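Local coordinates for hypothetical protein PHS013 (Pyrococcus horikoshii, PDB 1WMI), which is probably the toxin of a RelE/ParE-type type II toxin-antitoxin pair, a class of small proteins held inactive by binding of a partner antitoxin, at residues A[26-31]-A[41-46]; A[31-36]-A[77-82]; A[45-48]-A[54-57]; A[56-61]-A[65-70]. One frame throughout, in Å; residues are numbered along the deposited sequence.

Interaction 1: A[26-31]-A[41-46]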
loop_
_atom_site.group_PDB
_atom_site.type_symbol
_atom_site.label_atom_id
_atom_site.label_comp_id
_atom_site.label_asym_id
_atom_site.label_seq_id
_atom_site.Cartn_x
_atom_site.Cartn_y
_atom_site.Cartn_z
ATOM N N PHE A 26 -4.831 -15.512 -7.860
ATOM C CA PHE A 26 -3.400 -15.579 -8.100
ATOM C C PHE A 26 -3.136 -15.661 -9.596
ATOM O O PHE A 26 -2.235 -14.997 -10.110
ATOM C CB PHE A 26 -2.789 -16.790 -7.385
ATOM C CG PHE A 26 -1.317 -16.946 -7.626
ATOM C CD1 PHE A 26 -0.846 -17.676 -8.712
ATOM C CD2 PHE A 26 -0.400 -16.328 -6.791
ATOM C CE1 PHE A 26 0.531 -17.783 -8.956
ATOM C CE2 PHE A 26 0.967 -16.429 -7.029
ATOM C CZ PHE A 26 1.432 -17.156 -8.110
ATOM N N LEU A 27 -3.925 -16.476 -10.289
ATOM C CA LEU A 27 -3.775 -16.625 -11.727
ATOM C C LEU A 27 -4.064 -15.299 -12.436
ATOM O O LEU A 27 -3.433 -14.995 -13.447
ATOM C CB LEU A 27 -4.707 -17.719 -12.258
ATOM C CG LEU A 27 -4.449 -19.169 -11.824
ATOM C CD1 LEU A 27 -5.372 -20.094 -12.595
ATOM C CD2 LEU A 27 -3.003 -19.555 -12.100
ATOM N N GLU A 28 -5.009 -14.514 -11.913
ATOM C CA GLU A 28 -5.308 -13.230 -12.544
ATOM C C GLU A 28 -4.119 -12.311 -12.329
ATOM O O GLU A 28 -3.740 -11.545 -13.215
ATOM C CB GLU A 28 -6.560 -12.567 -11.963
ATOM C CG GLU A 28 -6.874 -11.262 -12.693
ATOM C CD GLU A 28 -7.867 -10.373 -11.977
ATOM O OE1 GLU A 28 -7.582 -9.942 -10.837
ATOM O OE2 GLU A 28 -8.930 -10.097 -12.566
ATOM N N PHE A 29 -3.531 -12.397 -11.138
ATOM C CA PHE A 29 -2.366 -11.596 -10.798
ATOM C C PHE A 29 -1.255 -11.967 -11.776
ATOM O O PHE A 29 -0.557 -11.098 -12.277
ATOM C CB PHE A 29 -1.944 -11.878 -9.354
ATOM C CG PHE A 29 -0.754 -11.088 -8.893
ATOM C CD1 PHE A 29 -0.731 -9.700 -9.004
ATOM C CD2 PHE A 29 0.324 -11.730 -8.290
ATOM C CE1 PHE A 29 0.340 -8.963 -8.518
ATOM C CE2 PHE A 29 1.401 -11.001 -7.800
ATOM C CZ PHE A 29 1.407 -9.616 -7.915
ATOM N N ARG A 30 -1.104 -13.258 -12.053
ATOM C CA ARG A 30 -0.093 -13.725 -13.004
ATOM C C ARG A 30 -0.381 -13.174 -14.404
ATOM O O ARG A 30 0.520 -12.707 -15.099
ATOM C CB ARG A 30 -0.084 -15.253 -13.083
ATOM C CG ARG A 30 0.782 -15.793 -14.216
ATOM C CD ARG A 30 0.319 -17.168 -14.702
ATOM N NE ARG A 30 -1.053 -17.127 -15.201
ATOM C CZ ARG A 30 -1.751 -18.186 -15.604
ATOM N NH1 ARG A 30 -2.992 -18.020 -16.034
ATOM N NH2 ARG A 30 -1.217 -19.405 -15.580
ATOM N N ASP A 31 -1.640 -13.246 -14.819
ATOM C CA ASP A 31 -2.025 -12.763 -16.145
ATOM C C ASP A 31 -1.745 -11.264 -16.290
ATOM O O ASP A 31 -1.274 -10.805 -17.330
ATOM C CB ASP A 31 -3.513 -13.050 -16.397
ATOM C CG ASP A 31 -3.793 -14.529 -16.636
ATOM O OD1 ASP A 31 -4.980 -14.916 -16.661
ATOM O OD2 ASP A 31 -2.831 -15.305 -16.810
ATOM N N GLU A 41 -2.262 0.050 -8.394
ATOM C CA GLU A 41 -3.642 0.279 -7.987
ATOM C C GLU A 41 -4.442 -0.968 -7.638
ATOM O O GLU A 41 -5.020 -1.063 -6.553
ATOM C CB GLU A 41 -4.383 1.037 -9.088
ATOM C CG GLU A 41 -5.210 2.212 -8.602
ATOM C CD GLU A 41 -4.511 3.540 -8.826
ATOM O OE1 GLU A 41 -4.143 3.820 -9.987
ATOM O OE2 GLU A 41 -4.332 4.305 -7.854
ATOM N N LYS A 42 -4.470 -1.923 -8.560
ATOM C CA LYS A 42 -5.246 -3.138 -8.364
ATOM C C LYS A 42 -4.726 -4.077 -7.290
ATOM O O LYS A 42 -5.503 -4.821 -6.696
ATOM C CB LYS A 42 -5.373 -3.892 -9.690
ATOM C CG LYS A 42 -6.408 -5.012 -9.682
ATOM C CD LYS A 42 -6.971 -5.227 -11.079
ATOM C CE LYS A 42 -7.691 -3.976 -11.582
ATOM N NZ LYS A 42 -7.982 -4.075 -13.033
ATOM N N PHE A 43 -3.424 -4.047 -7.027
ATOM C CA PHE A 43 -2.867 -4.940 -6.027
ATOM C C PHE A 43 -2.095 -4.279 -4.894
ATOM O O PHE A 43 -1.272 -4.925 -4.243
ATOM C CB PHE A 43 -2.001 -5.989 -6.720
ATOM C CG PHE A 43 -2.782 -6.934 -7.579
ATOM C CD1 PHE A 43 -3.578 -7.916 -6.999
ATOM C CD2 PHE A 43 -2.750 -6.829 -8.966
ATOM C CE1 PHE A 43 -4.333 -8.781 -7.781
ATOM C CE2 PHE A 43 -3.502 -7.690 -9.760
ATOM C CZ PHE A 43 -4.296 -8.670 -9.163
ATOM N N ASP A 44 -2.351 -2.992 -4.674
ATOM C CA ASP A 44 -1.723 -2.236 -3.585
ATOM C C ASP A 44 -0.241 -2.569 -3.453
ATOM O O ASP A 44 0.285 -2.688 -2.348
ATOM C CB ASP A 44 -2.447 -2.571 -2.275
ATOM C CG ASP A 44 -2.377 -1.446 -1.257
ATOM O OD1 ASP A 44 -1.671 -0.441 -1.504
ATOM O OD2 ASP A 44 -3.036 -1.573 -0.199
ATOM N N VAL A 45 0.435 -2.708 -4.584
ATOM C CA VAL A 45 1.844 -3.062 -4.582
ATOM C C VAL A 45 2.790 -1.940 -4.156
ATOM O O VAL A 45 2.558 -0.766 -4.455
ATOM C CB VAL A 45 2.278 -3.567 -5.981
ATOM C CG1 VAL A 45 1.329 -4.659 -6.466
ATOM C CG2 VAL A 45 2.286 -2.425 -6.959
ATOM N N ILE A 46 3.862 -2.318 -3.457
ATOM C CA ILE A 46 4.880 -1.368 -3.013
ATOM C C ILE A 46 6.272 -1.876 -3.385
ATOM O O ILE A 46 6.526 -3.083 -3.367
ATOM C CB ILE A 46 4.850 -1.163 -1.491
ATOM C CG1 ILE A 46 5.104 -2.497 -0.783
ATOM C CG2 ILE A 46 3.521 -0.557 -1.073
ATOM C CD1 ILE A 46 5.252 -2.371 0.719
#
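The ring of Phe43 has a neighbour on each face: Phe29 CD1 stands over the centre of one, 3.4 Å above its plane, and Lys42 CG lies on the opposite face, displaced toward the rim. Phe29 meets it with an edge, so the pair is T-shaped (edge-to-face), with the ring centroids of Phe29 and Phe43 4.6 Å apart and the planes inclined at 65°. The closest approach is from Phe29 CD1 to Phe43 CE2, 3.5 Å, and all six ring carbons of Phe43 lie within 4 Å of that same CD1. Phe29 reaches the spot because its CG is anti to the backbone N (chi1 -179°), which sends the ring off helix 20-33. The two segments belong to that helix and to the short helix 40-43, in the ParE/RelE toxin fold, where helices pack on a mixed beta sheet; Phe29 also touches Ala59 of strand 54-60, so it is wedged between the Phe43 ring and the sheet. Glu28 comes from the exposed side, its OE1 3.9 Å from Phe43 CZ, with the carboxylate plane 80° from the ring plane. Its other oxygen, Glu28 OE2, remains 6.1 Å from Lys42 NZ, too far for a salt bridge, though the opposite charges may attract weakly. On the Phe43 side, Ile32 of helix 20-33 adds a further apolar contact.

Interaction 2: A[31-36]-A[77-82]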
loop_
_atom_site.group_PDB
_atom_site.type_symbol
_atom_site.label_atom_id
_atom_site.label_comp_id
_atom_site.label_asym_id
_atom_site.label_seq_id
_atom_site.Cartn_x
_atom_site.Cartn_y
_atom_site.Cartn_z
ATOM N N ASP A 31 -1.640 -13.246 -14.819
ATOM C CA ASP A 31 -2.025 -12.763 -16.145
ATOM C C ASP A 31 -1.745 -11.264 -16.290
ATOM O O ASP A 31 -1.274 -10.805 -17.330
ATOM C CB ASP A 31 -3.513 -13.050 -16.397
ATOM C CG ASP A 31 -3.793 -14.529 -16.636
ATOM O OD1 ASP A 31 -4.980 -14.916 -16.661
ATOM O OD2 ASP A 31 -2.831 -15.305 -16.810
ATOM N N ILE A 32 -2.030 -10.502 -15.240
ATOM C CA ILE A 32 -1.794 -9.065 -15.279
ATOM C C ILE A 32 -0.301 -8.744 -15.235
ATOM O O ILE A 32 0.179 -7.845 -15.929
ATOM C CB ILE A 32 -2.527 -8.363 -14.117
ATOM C CG1 ILE A 32 -4.038 -8.455 -14.354
ATOM C CG2 ILE A 32 -2.066 -6.923 -14.006
ATOM C CD1 ILE A 32 -4.894 -7.964 -13.226
ATOM N N LEU A 33 0.434 -9.489 -14.426
ATOM C CA LEU A 33 1.877 -9.299 -14.288
ATOM C C LEU A 33 2.620 -9.387 -15.632
ATOM O O LEU A 33 3.616 -8.685 -15.857
ATOM C CB LEU A 33 2.422 -10.350 -13.313
ATOM C CG LEU A 33 2.970 -9.897 -11.955
ATOM C CD1 LEU A 33 2.137 -8.762 -11.374
ATOM C CD2 LEU A 33 3.005 -11.098 -11.027
ATOM N N GLU A 34 2.132 -10.246 -16.525
ATOM C CA GLU A 34 2.761 -10.414 -17.829
ATOM C C GLU A 34 2.674 -9.164 -18.704
ATOM O O GLU A 34 3.464 -8.998 -19.628
ATOM C CB GLU A 34 2.158 -11.621 -18.554
ATOM C CG GLU A 34 2.529 -12.935 -17.880
ATOM C CD GLU A 34 1.786 -14.129 -18.444
ATOM O OE1 GLU A 34 2.011 -15.253 -17.951
ATOM O OE2 GLU A 34 0.976 -13.952 -19.374
ATOM N N TYR A 35 1.719 -8.289 -18.414
ATOM C CA TYR A 35 1.585 -7.048 -19.165
ATOM C C TYR A 35 2.085 -5.859 -18.361
ATOM O O TYR A 35 2.766 -4.980 -18.890
ATOM C CB TYR A 35 0.123 -6.798 -19.541
ATOM C CG TYR A 35 -0.402 -7.705 -20.618
ATOM C CD1 TYR A 35 0.172 -7.720 -21.883
ATOM C CD2 TYR A 35 -1.503 -8.523 -20.384
ATOM C CE1 TYR A 35 -0.345 -8.527 -22.899
ATOM C CE2 TYR A 35 -2.026 -9.330 -21.384
ATOM C CZ TYR A 35 -1.445 -9.327 -22.640
ATOM O OH TYR A 35 -1.975 -10.120 -23.633
ATOM N N GLU A 36 1.731 -5.844 -17.079
ATOM C CA GLU A 36 2.084 -4.764 -16.169
ATOM C C GLU A 36 2.857 -5.323 -14.977
ATOM O O GLU A 36 2.291 -5.994 -14.126
ATOM C CB GLU A 36 0.798 -4.089 -15.683
ATOM C CG GLU A 36 1.017 -2.814 -14.895
ATOM C CD GLU A 36 1.358 -1.645 -15.797
ATOM O OE1 GLU A 36 1.921 -0.646 -15.299
ATOM O OE2 GLU A 36 1.050 -1.726 -17.012
ATOM N N ILE A 77 9.775 -11.832 -14.293
ATOM C CA ILE A 77 9.131 -11.562 -13.016
ATOM C C ILE A 77 9.138 -12.873 -12.247
ATOM O O ILE A 77 8.702 -13.906 -12.754
ATOM C CB ILE A 77 7.674 -11.086 -13.207
ATOM C CG1 ILE A 77 7.667 -9.752 -13.962
ATOM C CG2 ILE A 77 6.983 -10.945 -11.854
ATOM C CD1 ILE A 77 6.303 -9.118 -14.075
ATOM N N LYS A 78 9.648 -12.847 -11.025
ATOM C CA LYS A 78 9.704 -14.071 -10.250
ATOM C C LYS A 78 8.908 -13.905 -8.989
ATOM O O LYS A 78 9.070 -12.917 -8.279
ATOM C CB LYS A 78 11.150 -14.425 -9.887
ATOM C CG LYS A 78 12.076 -14.631 -11.074
ATOM C CD LYS A 78 13.474 -15.028 -10.617
ATOM C CE LYS A 78 14.450 -15.036 -11.771
ATOM N NZ LYS A 78 15.795 -15.470 -11.318
ATOM N N ILE A 79 8.028 -14.870 -8.733
ATOM C CA ILE A 79 7.221 -14.866 -7.528
ATOM C C ILE A 79 8.127 -15.533 -6.499
ATOM O O ILE A 79 8.359 -16.736 -6.556
ATOM C CB ILE A 79 5.931 -15.705 -7.705
ATOM C CG1 ILE A 79 5.153 -15.224 -8.939
ATOM C CG2 ILE A 79 5.078 -15.633 -6.438
ATOM C CD1 ILE A 79 4.672 -13.795 -8.873
ATOM N N LEU A 80 8.659 -14.741 -5.578
ATOM C CA LEU A 80 9.558 -15.258 -4.557
ATOM C C LEU A 80 8.886 -15.998 -3.402
ATOM O O LEU A 80 9.260 -17.131 -3.099
ATOM C CB LEU A 80 10.438 -14.129 -4.013
ATOM C CG LEU A 80 11.502 -13.588 -4.980
ATOM C CD1 LEU A 80 12.211 -14.746 -5.683
ATOM C CD2 LEU A 80 10.857 -12.703 -6.005
ATOM N N LYS A 81 7.913 -15.372 -2.744
ATOM C CA LYS A 81 7.239 -16.035 -1.631
ATOM C C LYS A 81 5.899 -15.420 -1.247
ATOM O O LYS A 81 5.521 -14.356 -1.738
ATOM C CB LYS A 81 8.143 -16.056 -0.394
ATOM C CG LYS A 81 8.327 -14.697 0.253
ATOM C CD LYS A 81 9.016 -14.810 1.596
ATOM C CE LYS A 81 8.174 -15.583 2.598
ATOM N NZ LYS A 81 8.834 -15.604 3.941
ATOM N N LEU A 82 5.187 -16.116 -0.362
ATOM C CA LEU A 82 3.881 -15.675 0.114
ATOM C C LEU A 82 3.985 -15.310 1.579
ATOM O O LEU A 82 4.888 -15.774 2.275
ATOM C CB LEU A 82 2.853 -16.792 -0.037
ATOM C CG LEU A 82 2.733 -17.450 -1.410
ATOM C CD1 LEU A 82 1.629 -18.499 -1.372
ATOM C CD2 LEU A 82 2.436 -16.389 -2.460
#
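Leu33 has a chi1 of -113°, away from the usual staggered positions, and this turns its CG and CD2 toward Ile77 and Ile79 on strand 76-83. On the strand side, Ile77 sets CG1 anti to its own carbonyl carbon (chi1 -64°) and carries on extended to CD1, while CG2 branches off beside the carbonyl. The two branches of Ile77 both touch Leu33: Ile77 CD1 meets Leu33 CG at 4.0 Å, and Ile77 CG2 lies 4.1 Å from Leu33 CD2 and also beside Leu33 CG. Ile77 CD1 also goes past the side chain to the backbone, where it lies 3.3 Å from Leu33 O. Ile79, two residues along, bends at its second torsion (chi2 -62°), and that bend brings its CD1 within 3.8 Å of Leu33 CD2. Leu33 CD2 thus has a methyl of each isoleucine beside it. The contact joins the C-terminal part of helix 20-33 to one face of the sheet. Val5 of the neighbouring strand 4-8 and Pro39 also touch Leu33, and Ile79 continues the apolar layer to Ile7 and to Val11 of helix 9-15. All three touching residues are buried, and their side chains meet through carbon atoms alone; the helix is held against strand 76-83 here by shape and by exclusion of water, with no directional polar bond between the two segments.

Interaction 3: A[45-48]-A[54-57]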
loop_
_atom_site.group_PDB
_atom_site.type_symbol
_atom_site.label_atom_id
_atom_site.label_comp_id
_atom_site.label_asym_id
_atom_site.label_seq_id
_atom_site.Cartn_x
_atom_site.Cartn_y
_atom_site.Cartn_z
ATOM N N VAL A 45 0.435 -2.708 -4.584
ATOM C CA VAL A 45 1.844 -3.062 -4.582
ATOM C C VAL A 45 2.790 -1.940 -4.156
ATOM O O VAL A 45 2.558 -0.766 -4.455
ATOM C CB VAL A 45 2.278 -3.567 -5.981
ATOM C CG1 VAL A 45 1.329 -4.659 -6.466
ATOM C CG2 VAL A 45 2.286 -2.425 -6.959
ATOM N N ILE A 46 3.862 -2.318 -3.457
ATOM C CA ILE A 46 4.880 -1.368 -3.013
ATOM C C ILE A 46 6.272 -1.876 -3.385
ATOM O O ILE A 46 6.526 -3.083 -3.367
ATOM C CB ILE A 46 4.850 -1.163 -1.491
ATOM C CG1 ILE A 46 5.104 -2.497 -0.783
ATOM C CG2 ILE A 46 3.521 -0.557 -1.073
ATOM C CD1 ILE A 46 5.252 -2.371 0.719
ATOM N N LYS A 47 7.175 -0.961 -3.728
ATOM C CA LYS A 47 8.537 -1.354 -4.071
ATOM C C LYS A 47 9.367 -1.510 -2.801
ATOM O O LYS A 47 9.638 -0.530 -2.098
ATOM C CB LYS A 47 9.198 -0.319 -4.981
ATOM C CG LYS A 47 10.589 -0.726 -5.450
ATOM C CD LYS A 47 11.118 0.216 -6.525
ATOM C CE LYS A 47 11.347 1.616 -5.971
ATOM N NZ LYS A 47 11.913 2.552 -6.982
ATOM N N LEU A 48 9.758 -2.751 -2.515
ATOM C CA LEU A 48 10.561 -3.069 -1.344
ATOM C C LEU A 48 11.973 -2.574 -1.582
ATOM O O LEU A 48 12.435 -1.634 -0.934
ATOM C CB LEU A 48 10.594 -4.585 -1.114
ATOM C CG LEU A 48 9.558 -5.319 -0.250
ATOM C CD1 LEU A 48 8.248 -4.568 -0.192
ATOM C CD2 LEU A 48 9.368 -6.716 -0.814
ATOM N N LEU A 54 17.129 -5.346 -10.737
ATOM C CA LEU A 54 15.978 -6.094 -10.280
ATOM C C LEU A 54 15.393 -5.330 -9.105
ATOM O O LEU A 54 16.117 -4.749 -8.289
ATOM C CB LEU A 54 16.352 -7.520 -9.848
ATOM C CG LEU A 54 17.582 -7.831 -8.992
ATOM C CD1 LEU A 54 17.670 -6.906 -7.796
ATOM C CD2 LEU A 54 17.499 -9.284 -8.545
ATOM N N ASP A 55 14.072 -5.296 -9.050
ATOM C CA ASP A 55 13.375 -4.628 -7.970
ATOM C C ASP A 55 12.585 -5.697 -7.247
ATOM O O ASP A 55 12.164 -6.681 -7.861
ATOM C CB ASP A 55 12.403 -3.584 -8.519
ATOM C CG ASP A 55 13.101 -2.422 -9.165
ATOM O OD1 ASP A 55 12.413 -1.605 -9.809
ATOM O OD2 ASP A 55 14.333 -2.320 -9.021
ATOM N N LEU A 56 12.406 -5.513 -5.942
ATOM C CA LEU A 56 11.617 -6.434 -5.140
ATOM C C LEU A 56 10.327 -5.667 -4.886
ATOM O O LEU A 56 10.347 -4.448 -4.728
ATOM C CB LEU A 56 12.310 -6.760 -3.816
ATOM C CG LEU A 56 13.522 -7.690 -3.853
ATOM C CD1 LEU A 56 14.154 -7.728 -2.488
ATOM C CD2 LEU A 56 13.105 -9.085 -4.275
ATOM N N TYR A 57 9.211 -6.382 -4.879
ATOM C CA TYR A 57 7.913 -5.768 -4.663
ATOM C C TYR A 57 7.062 -6.640 -3.752
ATOM O O TYR A 57 7.364 -7.814 -3.538
ATOM C CB TYR A 57 7.193 -5.601 -6.009
ATOM C CG TYR A 57 7.843 -4.615 -6.957
ATOM C CD1 TYR A 57 7.637 -3.244 -6.812
ATOM C CD2 TYR A 57 8.673 -5.051 -7.993
ATOM C CE1 TYR A 57 8.233 -2.338 -7.669
ATOM C CE2 TYR A 57 9.276 -4.146 -8.857
ATOM C CZ TYR A 57 9.047 -2.790 -8.686
ATOM O OH TYR A 57 9.616 -1.879 -9.537
#
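Lys47 can be followed along Tyr57 from the backbone outward. Lys47 CA lies 3.4 Å from Tyr57 CD1, in an approach oblique to the ring. Lys47 CB is 3.5 Å from Tyr57 CE1, and CG is 3.6 Å from the same ring carbon, with Leu56 O also near. CG gets there because it is anti to the backbone N (chi1 -176°), which carries the chain along the ring toward its hydroxyl end. Lys47 CD then lies 4.0 Å from both Tyr57 OH and Asp55 OD1. A bend at chi3 turns the end of the chain, and Lys47 NZ remains 5.1 Å from Asp55 OD1; it bonds instead to the backbone of another protein's chain, with a second, weak bond there. Asp55 is engaged by its own neighbours, with OD2 accepting from the backbone N of Thr51 and OD1 receiving a weak bond from Tyr57 OH. At the corner, Leu48 N donates to Leu56 O at 2.9 Å. Leu48 CB also packs against Leu56 CB, while Leu48 CD2 reaches toward Tyr57 O. Lys47 and Tyr57 form an antiparallel non-hydrogen-bonded pair, and Ile46 O receives a CA-H...O contact from Tyr57 CA. The two strands follow each other in the chain and pair antiparallel, as a beta hairpin, with 46-49 an outermost strand of the mixed sheet within this chain.

Interaction 4: A[56-61]-A[65-70]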
loop_
_atom_site.group_PDB
_atom_site.type_symbol
_atom_site.label_atom_id
_atom_site.label_comp_id
_atom_site.label_asym_id
_atom_site.label_seq_id
_atom_site.Cartn_x
_atom_site.Cartn_y
_atom_site.Cartn_z
ATOM N N LEU A 56 12.406 -5.513 -5.942
ATOM C CA LEU A 56 11.617 -6.434 -5.140
ATOM C C LEU A 56 10.327 -5.667 -4.886
ATOM O O LEU A 56 10.347 -4.448 -4.728
ATOM C CB LEU A 56 12.310 -6.760 -3.816
ATOM C CG LEU A 56 13.522 -7.690 -3.853
ATOM C CD1 LEU A 56 14.154 -7.728 -2.488
ATOM C CD2 LEU A 56 13.105 -9.085 -4.275
ATOM N N TYR A 57 9.211 -6.382 -4.879
ATOM C CA TYR A 57 7.913 -5.768 -4.663
ATOM C C TYR A 57 7.062 -6.640 -3.752
ATOM O O TYR A 57 7.364 -7.814 -3.538
ATOM C CB TYR A 57 7.193 -5.601 -6.009
ATOM C CG TYR A 57 7.843 -4.615 -6.957
ATOM C CD1 TYR A 57 7.637 -3.244 -6.812
ATOM C CD2 TYR A 57 8.673 -5.051 -7.993
ATOM C CE1 TYR A 57 8.233 -2.338 -7.669
ATOM C CE2 TYR A 57 9.276 -4.146 -8.857
ATOM C CZ TYR A 57 9.047 -2.790 -8.686
ATOM O OH TYR A 57 9.616 -1.879 -9.537
ATOM N N ARG A 58 6.008 -6.047 -3.205
ATOM C CA ARG A 58 5.066 -6.771 -2.365
ATOM C C ARG A 58 3.676 -6.453 -2.880
ATOM O O ARG A 58 3.275 -5.287 -2.928
ATOM C CB ARG A 58 5.135 -6.344 -0.898
ATOM C CG ARG A 58 4.131 -7.117 -0.038
ATOM C CD ARG A 58 3.282 -6.202 0.830
ATOM N NE ARG A 58 2.569 -5.193 0.053
ATOM C CZ ARG A 58 1.956 -4.144 0.590
ATOM N NH1 ARG A 58 1.326 -3.270 -0.182
ATOM N NH2 ARG A 58 1.977 -3.967 1.901
ATOM N N ALA A 59 2.946 -7.490 -3.270
ATOM C CA ALA A 59 1.594 -7.318 -3.767
ATOM C C ALA A 59 0.629 -7.899 -2.754
ATOM O O ALA A 59 0.931 -8.890 -2.085
ATOM C CB ALA A 59 1.426 -8.014 -5.103
ATOM N N ARG A 60 -0.532 -7.269 -2.641
ATOM C CA ARG A 60 -1.553 -7.724 -1.718
ATOM C C ARG A 60 -2.711 -8.326 -2.523
ATOM O O ARG A 60 -3.320 -7.659 -3.370
ATOM C CB ARG A 60 -2.023 -6.547 -0.846
ATOM C CG ARG A 60 -2.919 -6.940 0.318
ATOM C CD ARG A 60 -3.209 -5.757 1.233
ATOM N NE ARG A 60 -2.038 -5.350 2.010
ATOM C CZ ARG A 60 -1.464 -6.094 2.954
ATOM N NH1 ARG A 60 -0.405 -5.635 3.608
ATOM N NH2 ARG A 60 -1.948 -7.297 3.251
ATOM N N LEU A 61 -2.991 -9.603 -2.283
ATOM C CA LEU A 61 -4.073 -10.269 -2.988
ATOM C C LEU A 61 -5.290 -10.455 -2.090
ATOM O O LEU A 61 -6.244 -11.139 -2.453
ATOM C CB LEU A 61 -3.600 -11.620 -3.534
ATOM C CG LEU A 61 -2.870 -11.588 -4.885
ATOM C CD1 LEU A 61 -1.590 -10.769 -4.789
ATOM C CD2 LEU A 61 -2.563 -13.005 -5.321
ATOM N N ARG A 65 -0.199 -11.969 1.038
ATOM C CA ARG A 65 0.680 -11.094 0.272
ATOM C C ARG A 65 1.709 -11.896 -0.521
ATOM O O ARG A 65 2.163 -12.956 -0.075
ATOM C CB ARG A 65 1.411 -10.137 1.214
ATOM C CG ARG A 65 0.509 -9.136 1.925
ATOM C CD ARG A 65 1.261 -8.431 3.039
ATOM N NE ARG A 65 1.566 -9.352 4.130
ATOM C CZ ARG A 65 2.534 -9.166 5.022
ATOM N NH1 ARG A 65 2.730 -10.063 5.982
ATOM N NH2 ARG A 65 3.313 -8.096 4.946
ATOM N N VAL A 66 2.067 -11.398 -1.700
ATOM C CA VAL A 66 3.061 -12.078 -2.513
ATOM C C VAL A 66 4.218 -11.128 -2.776
ATOM O O VAL A 66 4.007 -9.954 -3.098
ATOM C CB VAL A 66 2.475 -12.558 -3.873
ATOM C CG1 VAL A 66 1.230 -13.403 -3.650
ATOM C CG2 VAL A 66 2.151 -11.374 -4.748
ATOM N N ILE A 67 5.439 -11.629 -2.610
ATOM C CA ILE A 67 6.640 -10.841 -2.863
ATOM C C ILE A 67 7.304 -11.374 -4.128
ATOM O O ILE A 67 7.482 -12.582 -4.287
ATOM C CB ILE A 67 7.635 -10.917 -1.687
ATOM C CG1 ILE A 67 6.977 -10.380 -0.418
ATOM C CG2 ILE A 67 8.871 -10.085 -2.000
ATOM C CD1 ILE A 67 7.945 -10.208 0.758
ATOM N N TYR A 68 7.669 -10.470 -5.028
ATOM C CA TYR A 68 8.266 -10.870 -6.292
ATOM C C TYR A 68 9.325 -9.902 -6.774
ATOM O O TYR A 68 9.442 -8.788 -6.267
ATOM C CB TYR A 68 7.172 -11.005 -7.359
ATOM C CG TYR A 68 6.468 -9.714 -7.735
ATOM C CD1 TYR A 68 6.882 -8.965 -8.830
ATOM C CD2 TYR A 68 5.355 -9.273 -7.020
ATOM C CE1 TYR A 68 6.204 -7.808 -9.214
ATOM C CE2 TYR A 68 4.669 -8.120 -7.393
ATOM C CZ TYR A 68 5.099 -7.393 -8.495
ATOM O OH TYR A 68 4.416 -6.265 -8.883
ATOM N N SER A 69 10.104 -10.338 -7.756
ATOM C CA SER A 69 11.145 -9.499 -8.316
ATOM C C SER A 69 10.878 -9.221 -9.783
ATOM O O SER A 69 10.209 -9.996 -10.465
ATOM C CB SER A 69 12.503 -10.172 -8.166
ATOM O OG SER A 69 12.494 -11.453 -8.761
ATOM N N VAL A 70 11.399 -8.100 -10.262
ATOM C CA VAL A 70 11.240 -7.723 -11.656
ATOM C C VAL A 70 12.621 -7.453 -12.217
ATOM O O VAL A 70 13.345 -6.581 -11.731
ATOM C CB VAL A 70 10.369 -6.446 -11.826
ATOM C CG1 VAL A 70 10.296 -6.049 -13.306
ATOM C CG2 VAL A 70 8.977 -6.690 -11.290
#
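Tyr57 CB sits as a bump over one face of the Tyr68 ring, a CH-pi contact 18° off the ring normal, in the antiparallel beta hairpin of strands 54-60 and 65-71. Tyr68 CG lies between its backbone N and carbonyl carbon (chi1 65°), which swings the ring across to its partner strand. Ala59 CB abuts the ring edge, 4.0 Å from Tyr68 CE2. Ala59 CB also presses on Val66 CG2 at 3.5 Å, tighter than usual for two carbons, and Leu61 CD1 closes in from the side. Farther along, Val70 CG2 abuts Tyr57 CE2. On the other face of the sheet, beside Leu56 and Ile67, the arginines gather; acidic side chains of the chain of another protein bridge to Arg58 and Arg65. Two backbone bonds pair Ala59 with Val66, and two more Tyr57 with Tyr68. Arg60 NH2 donates to Arg85 O, and NH1 makes a salt bridge to Asp44 of the second subunit; the guanidinium face lies over Arg65, with Arg60 NH2 3.3 Å from Arg65 CG.

Overall arrangement
Interactions 3 and 4 share Leu56 and Tyr57 on strand 54-60, their centres about 7 Å apart, and tie three neighbouring strands together. Interactions 1 and 2 share Asp31 on helix 20-33, with centres about 8 Å apart, and fasten that helix to helix 40-43 and strand 76-83. Interaction 1 also reaches the sheet, through probable backbone hydrogen bonds from Arg60 N to Phe43 O and from Arg58 N to Ile46 O. Along the chain, interactions 1 and 2 cross, while 3 and 4 are nested inside the loop that interaction 2 closes. The helix thus packs over one sheet face, while the Arg58 and Arg65 face meets another protein chain, consistent with a toxin bound by its antitoxin.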